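Aromatic-amino-acid:2-oxoglutarate transaminase (Candida albicans, PDB 6HND) probably catalyses the pyridoxal-phosphate-dependent transfer of amino groups between aromatic amino acids and 2-oxoglutarate. Local coordinates at residues Arg144-Ile147 with Ile148-Lys152. Numbering follows the deposited sequence.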
loop_
_atom_site.group_PDB
_atom_site.type_symbol
_atom_site.label_atom_id
_atom_site.label_comp_id
_atom_site.label_asym_id
_atom_site.label_seq_id
_atom_site.Cartn_x
_atom_site.Cartn_y
_atom_site.Cartn_z
ATOM N N ARG B 144 10.427 6.815 16.062
ATOM C CA ARG B 144 11.605 6.497 16.925
ATOM C C ARG B 144 11.357 7.061 18.335
ATOM O O ARG B 144 11.453 6.307 19.301
ATOM C CB ARG B 144 12.927 7.053 16.385
ATOM C CG ARG B 144 13.392 6.390 15.097
ATOM C CD ARG B 144 14.747 6.856 14.557
ATOM N NE ARG B 144 14.900 6.360 13.189
ATOM C CZ ARG B 144 14.796 7.077 12.063
ATOM N NH1 ARG B 144 14.580 8.381 12.087
ATOM N NH2 ARG B 144 14.940 6.472 10.896
ATOM N N ASP B 145 11.041 8.350 18.429
ATOM C CA ASP B 145 10.912 9.095 19.704
ATOM C C ASP B 145 9.813 8.462 20.556
ATOM O O ASP B 145 10.028 8.305 21.773
ATOM C CB ASP B 145 10.673 10.578 19.418
ATOM C CG ASP B 145 11.905 11.280 18.841
ATOM O OD1 ASP B 145 12.974 10.666 18.859
ATOM O OD2 ASP B 145 11.780 12.438 18.365
ATOM N N PHE B 146 8.694 8.084 19.924
ATOM C CA PHE B 146 7.508 7.470 20.567
ATOM C C PHE B 146 7.904 6.126 21.159
ATOM O O PHE B 146 7.499 5.842 22.294
ATOM C CB PHE B 146 6.362 7.320 19.559
ATOM C CG PHE B 146 5.090 6.745 20.126
ATOM C CD1 PHE B 146 4.257 7.510 20.930
ATOM C CD2 PHE B 146 4.708 5.445 19.830
ATOM C CE1 PHE B 146 3.094 6.974 21.459
ATOM C CE2 PHE B 146 3.545 4.911 20.362
ATOM C CZ PHE B 146 2.735 5.677 21.167
ATOM N N ILE B 147 8.627 5.302 20.388
ATOM C CA ILE B 147 9.090 3.953 20.837
ATOM C C ILE B 147 10.165 4.122 21.929
ATOM O O ILE B 147 10.139 3.374 22.907
ATOM C CB ILE B 147 9.539 3.097 19.638
ATOM C CG1 ILE B 147 8.332 2.454 18.968
ATOM C CG2 ILE B 147 10.541 2.022 20.012
ATOM C CD1 ILE B 147 7.757 1.279 19.734
ATOM N N ILE B 148 11.053 5.100 21.819
ATOM C CA ILE B 148 12.042 5.368 22.901
ATOM C C ILE B 148 11.260 5.682 24.191
ATOM O O ILE B 148 11.589 5.091 25.222
ATOM C CB ILE B 148 13.038 6.477 22.496
ATOM C CG1 ILE B 148 13.991 6.013 21.391
ATOM C CG2 ILE B 148 13.802 6.980 23.708
ATOM C CD1 ILE B 148 14.849 7.146 20.783
ATOM N N ARG B 149 10.215 6.510 24.116
ATOM C CA ARG B 149 9.413 6.917 25.303
ATOM C C ARG B 149 8.663 5.701 25.894
ATOM O O ARG B 149 8.701 5.517 27.125
ATOM C CB ARG B 149 8.480 8.069 24.912
ATOM C CG ARG B 149 7.790 8.748 26.089
ATOM C CD ARG B 149 8.691 9.714 26.861
ATOM N NE ARG B 149 7.917 10.660 27.659
ATOM C CZ ARG B 149 7.869 10.699 28.994
ATOM N NH1 ARG B 149 8.538 9.827 29.730
ATOM N NH2 ARG B 149 7.128 11.612 29.596
ATOM N N THR B 150 8.011 4.885 25.062
ATOM C CA THR B 150 7.020 3.867 25.522
ATOM C C THR B 150 7.651 2.484 25.698
ATOM O O THR B 150 7.196 1.756 26.605
ATOM C CB THR B 150 5.810 3.782 24.576
ATOM O OG1 THR B 150 6.237 3.328 23.282
ATOM C CG2 THR B 150 5.103 5.117 24.474
ATOM N N HIS B 151 8.600 2.110 24.842
ATOM C CA HIS B 151 9.028 0.690 24.678
ATOM C C HIS B 151 10.464 0.582 24.152
ATOM O O HIS B 151 10.645 -0.122 23.161
ATOM C CB HIS B 151 8.087 -0.021 23.695
ATOM C CG HIS B 151 6.712 -0.312 24.202
ATOM N ND1 HIS B 151 6.483 -1.100 25.309
ATOM C CD2 HIS B 151 5.496 0.010 23.697
ATOM C CE1 HIS B 151 5.181 -1.244 25.468
ATOM N NE2 HIS B 151 4.549 -0.574 24.483
ATOM N N LYS B 152 11.428 1.262 24.776
ATOM C CA LYS B 152 12.835 1.379 24.294
ATOM C C LYS B 152 13.427 -0.015 24.100
ATOM O O LYS B 152 13.481 -0.802 25.038
ATOM C CB LYS B 152 13.673 2.186 25.293
ATOM C CG LYS B 152 15.038 2.641 24.792
ATOM C CD LYS B 152 15.884 3.246 25.895
ATOM C CE LYS B 152 17.195 2.513 26.095
ATOM N NZ LYS B 152 18.212 2.946 25.110
#
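The carbonyl oxygen of F146 is gripped twice by T150. The hydroxyl OG1 gives a hydrogen bond to F146 O at 3.0 Å, and the amide N of T150 gives a second of the same length. The two donors arrive from opposite faces of the carbonyl plane. T150 chi1 of 64° sets OG1 between its own backbone N and carbonyl carbon, where it can turn back to the preceding turn. OG1 is also hydrogen-bonded to Y285 OH. Backbone bonds run alongside: I148 N to R144 O at 2.8 Å, then R149 N to D145 O and H151 N to I147 O.

These i to i+4 pairs belong to the later part of helix 137-151 in the aspartate aminotransferase-type fold. This part packs against strands 158-163 and 333-338 and helix 392-418; strand 333-338 ends in T338, a pyridoxal-phosphate-binding residue. R149 forms a salt bridge with D393 of helix 392-418.

T150 CG2 lies over one face of the F146 ring, 4.2 Å from the centroid, in a CH-pi contact. Y285 meets the F146 ring edge-to-face. I147 CD1 touches H151 CB at 4.2 Å. On the more exposed side, I148 CG1 rests against R144 O at 3.3 Å.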